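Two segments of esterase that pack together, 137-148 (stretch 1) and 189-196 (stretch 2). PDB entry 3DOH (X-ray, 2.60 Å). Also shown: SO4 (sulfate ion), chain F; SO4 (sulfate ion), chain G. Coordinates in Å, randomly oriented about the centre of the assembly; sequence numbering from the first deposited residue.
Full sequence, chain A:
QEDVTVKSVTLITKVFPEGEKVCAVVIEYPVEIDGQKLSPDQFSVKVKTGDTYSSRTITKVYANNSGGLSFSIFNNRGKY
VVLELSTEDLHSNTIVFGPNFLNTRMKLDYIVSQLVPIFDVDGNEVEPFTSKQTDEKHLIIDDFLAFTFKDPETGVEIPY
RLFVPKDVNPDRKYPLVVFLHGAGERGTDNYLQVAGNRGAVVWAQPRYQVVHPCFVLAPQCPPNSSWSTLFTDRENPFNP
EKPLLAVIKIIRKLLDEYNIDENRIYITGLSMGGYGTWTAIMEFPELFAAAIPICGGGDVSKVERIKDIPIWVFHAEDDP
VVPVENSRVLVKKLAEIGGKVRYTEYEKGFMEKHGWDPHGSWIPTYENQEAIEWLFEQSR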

# COMPACT_ATOMS: atom_id res chain seq x y z
N LYS A 137 -27.11 26.97 -3.93
CA LYS A 137 -28.40 26.38 -4.37
C LYS A 137 -28.53 25.20 -3.43
O LYS A 137 -27.64 24.34 -3.44
CB LYS A 137 -28.30 25.86 -5.83
CG LYS A 137 -29.57 25.84 -6.66
CD LYS A 137 -30.31 24.51 -6.58
CE LYS A 137 -31.47 24.39 -7.64
NZ LYS A 137 -32.83 24.94 -7.19
N HIS A 138 -29.60 25.16 -2.65
CA HIS A 138 -29.75 24.15 -1.60
C HIS A 138 -30.75 23.08 -2.01
O HIS A 138 -31.96 23.26 -1.85
CB HIS A 138 -30.17 24.80 -0.28
CG HIS A 138 -29.29 25.94 0.14
ND1 HIS A 138 -29.80 27.17 0.49
CD2 HIS A 138 -27.95 26.03 0.27
CE1 HIS A 138 -28.80 27.98 0.81
NE2 HIS A 138 -27.67 27.30 0.69
N LEU A 139 -30.24 21.96 -2.53
CA LEU A 139 -31.06 21.04 -3.31
C LEU A 139 -32.02 20.26 -2.42
O LEU A 139 -31.64 19.26 -1.82
CB LEU A 139 -30.17 20.08 -4.10
CG LEU A 139 -29.73 20.55 -5.49
CD1 LEU A 139 -28.86 19.49 -6.16
CD2 LEU A 139 -30.94 20.89 -6.35
N ILE A 140 -33.26 20.73 -2.34
CA ILE A 140 -34.29 20.06 -1.55
C ILE A 140 -34.63 20.85 -0.29
O ILE A 140 -35.77 20.86 0.15
CB ILE A 140 -33.84 18.64 -1.14
CG1 ILE A 140 -33.48 17.82 -2.38
CG2 ILE A 140 -34.94 17.95 -0.34
CD1 ILE A 140 -34.68 17.39 -3.21
N ILE A 141 -33.62 21.52 0.27
CA ILE A 141 -33.85 22.46 1.36
C ILE A 141 -34.53 23.73 0.86
O ILE A 141 -35.19 24.44 1.62
CB ILE A 141 -32.53 22.84 2.05
CG1 ILE A 141 -32.09 21.73 3.01
CG2 ILE A 141 -32.68 24.16 2.79
CD1 ILE A 141 -30.83 22.06 3.78
N ASP A 142 -34.37 24.01 -0.43
CA ASP A 142 -35.01 25.15 -1.04
C ASP A 142 -36.46 24.89 -1.48
O ASP A 142 -37.11 25.81 -1.92
CB ASP A 142 -34.16 25.67 -2.21
CG ASP A 142 -34.09 24.67 -3.37
OD1 ASP A 142 -34.71 23.55 -3.27
OD2 ASP A 142 -33.39 25.01 -4.37
N ASP A 143 -36.98 23.67 -1.35
CA ASP A 143 -38.43 23.45 -1.52
C ASP A 143 -39.28 23.63 -0.28
O ASP A 143 -40.50 23.57 -0.38
CB ASP A 143 -38.76 22.07 -2.10
CG ASP A 143 -38.01 21.78 -3.36
OD1 ASP A 143 -38.14 22.58 -4.31
OD2 ASP A 143 -37.30 20.75 -3.41
N PHE A 144 -38.64 23.77 0.88
CA PHE A 144 -39.31 23.97 2.16
C PHE A 144 -39.37 25.46 2.34
O PHE A 144 -38.35 26.12 2.56
CB PHE A 144 -38.45 23.46 3.34
CG PHE A 144 -38.44 21.98 3.51
CD1 PHE A 144 -37.91 21.14 2.52
CD2 PHE A 144 -38.95 21.40 4.68
CE1 PHE A 144 -37.91 19.77 2.65
CE2 PHE A 144 -38.95 19.99 4.85
CZ PHE A 144 -38.41 19.18 3.82
N LEU A 145 -40.58 25.99 2.26
CA LEU A 145 -40.87 27.36 2.65
C LEU A 145 -40.48 27.63 4.09
O LEU A 145 -40.57 26.76 4.95
CB LEU A 145 -42.37 27.59 2.50
CG LEU A 145 -42.87 27.37 1.08
CD1 LEU A 145 -44.35 27.14 1.07
CD2 LEU A 145 -42.43 28.57 0.24
N ALA A 146 -40.03 28.85 4.35
CA ALA A 146 -39.68 29.29 5.71
C ALA A 146 -40.83 30.09 6.29
O ALA A 146 -41.44 30.90 5.60
CB ALA A 146 -38.40 30.10 5.70
N PHE A 147 -41.15 29.83 7.55
CA PHE A 147 -42.19 30.56 8.25
C PHE A 147 -41.72 30.70 9.68
O PHE A 147 -40.82 29.97 10.11
CB PHE A 147 -43.52 29.78 8.20
CG PHE A 147 -44.17 29.76 6.85
CD1 PHE A 147 -44.63 30.94 6.26
CD2 PHE A 147 -44.32 28.57 6.15
CE1 PHE A 147 -45.25 30.91 4.98
CE2 PHE A 147 -44.93 28.52 4.88
CZ PHE A 147 -45.39 29.68 4.30
N THR A 148 -42.30 31.65 10.41
CA THR A 148 -42.16 31.74 11.88
C THR A 148 -43.55 31.78 12.46
O THR A 148 -44.43 32.36 11.84
CB THR A 148 -41.50 33.03 12.30
OG1 THR A 148 -40.47 33.34 11.37
CG2 THR A 148 -40.88 32.87 13.64
N ASP A 189 -32.07 30.15 13.22
CA ASP A 189 -31.78 30.43 11.84
C ASP A 189 -32.78 29.77 10.89
O ASP A 189 -32.82 30.10 9.69
CB ASP A 189 -30.36 29.93 11.50
CG ASP A 189 -30.18 28.38 11.69
OD1 ASP A 189 -30.76 27.80 12.62
OD2 ASP A 189 -29.45 27.73 10.92
N ASN A 190 -33.57 28.82 11.39
CA ASN A 190 -34.50 28.09 10.54
C ASN A 190 -33.82 27.26 9.42
O ASN A 190 -34.43 27.00 8.37
CB ASN A 190 -35.53 29.05 9.94
CG ASN A 190 -36.89 28.42 9.81
OD1 ASN A 190 -37.06 27.24 10.10
ND2 ASN A 190 -37.88 29.19 9.38
N TYR A 191 -32.57 26.86 9.61
CA TYR A 191 -31.88 26.11 8.56
C TYR A 191 -31.34 24.80 9.10
O TYR A 191 -31.58 23.73 8.54
CB TYR A 191 -30.74 26.95 7.97
CG TYR A 191 -30.23 26.45 6.64
CD1 TYR A 191 -30.69 26.99 5.45
CD2 TYR A 191 -29.29 25.42 6.58
CE1 TYR A 191 -30.23 26.53 4.23
CE2 TYR A 191 -28.83 24.96 5.36
CZ TYR A 191 -29.30 25.51 4.19
OH TYR A 191 -28.84 25.05 2.98
N LEU A 192 -30.60 24.91 10.19
CA LEU A 192 -30.02 23.76 10.90
C LEU A 192 -30.85 22.49 10.92
O LEU A 192 -30.32 21.41 10.63
CB LEU A 192 -29.69 24.16 12.32
CG LEU A 192 -28.20 24.20 12.67
CD1 LEU A 192 -27.25 24.26 11.45
CD2 LEU A 192 -27.98 25.35 13.61
N GLN A 193 -32.14 22.64 11.23
CA GLN A 193 -32.99 21.48 11.59
C GLN A 193 -33.40 20.68 10.37
O GLN A 193 -33.98 19.58 10.44
CB GLN A 193 -34.21 21.92 12.45
CG GLN A 193 -35.43 22.44 11.70
CD GLN A 193 -35.31 23.89 11.29
OE1 GLN A 193 -34.21 24.46 11.31
NE2 GLN A 193 -36.43 24.50 10.90
N VAL A 194 -33.04 21.25 9.23
CA VAL A 194 -33.39 20.70 7.96
C VAL A 194 -32.08 20.29 7.25
O VAL A 194 -32.11 19.63 6.22
CB VAL A 194 -34.30 21.76 7.23
CG1 VAL A 194 -33.71 22.29 5.93
CG2 VAL A 194 -35.73 21.26 7.08
N ALA A 195 -30.94 20.64 7.81
CA ALA A 195 -29.70 20.40 7.12
C ALA A 195 -28.77 19.47 7.89
O ALA A 195 -27.84 18.87 7.33
CB ALA A 195 -29.02 21.70 6.86
N GLY A 196 -29.00 19.33 9.19
CA GLY A 196 -28.11 18.54 10.03
C GLY A 196 -28.12 17.06 9.73
O GLY A 196 -27.12 16.39 9.95
S SO4 F . -34.50 20.94 -5.96
O1 SO4 F . -33.84 22.24 -5.81
O2 SO4 F . -34.34 20.43 -7.31
O3 SO4 F . -35.91 21.06 -5.71
O4 SO4 F . -33.97 19.97 -5.01
S SO4 G . -33.18 28.29 1.07
O1 SO4 G . -32.84 28.32 2.49
O2 SO4 G . -32.79 29.59 0.51
O3 SO4 G . -34.62 28.05 0.87
O4 SO4 G . -32.43 27.22 0.40

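How does the strand that opens stretch 1 reach its partner? Lys137 points away, but the CA-to-CB bond of His138 points toward stretch 2, and its ring takes the edge of Tyr191 against its face. The centroids lie 5.1 Å apart with the planes at 77°, and Tyr191 OH sits over the imidazole, 3.0 Å from His138 CG. At its own edge the same ring gives a hydrogen bond from His138 ND1 to O4 of the chain G sulfate, at 2.6 Å.

What holds the turn that follows in place to present Ile141? Asp142 N bonds back to His138 O at 2.9 Å, while Lys137 NZ and Asp142 OD2 form a salt bridge, also at 2.9 Å. Between these anchors Ile141 points toward stretch 2 and is buried against three residues. Its CG2 lies 3.7 Å from Tyr191 CE1, its CG1 3.4 Å from Val194 CG1, and its CD1 3.6 Å from Ala195 CB. These are apolar contacts, favoured because they exclude water.

Why does Val194 also meet Phe144? Its two methyls divide the work: while CG1 faces Ile141, Val194 CG2 lies over one face of the Phe144 ring, 4.0 Å from Phe144 CD2. The weakly bonded helix around 192-195, with Ala195 N bonded to Leu192 O at 3.0 Å, carries this valine.

Where does the backbone of stretch 1 join in? As the chain runs on, its partners step back along stretch 2: the CA atoms of Ile141 and Val194 are 6.8 Å apart, those of Ala146 and Asn190 7.2 Å. At this far end Asn190 ND2 packs 3.8 Å from Ala146 CB and donates a weak hydrogen bond to Phe147 O, 3.1 Å away but bent to 123°. Gln193 NE2 steadies the amide by donating to Asn190 OD1 at 2.9 Å.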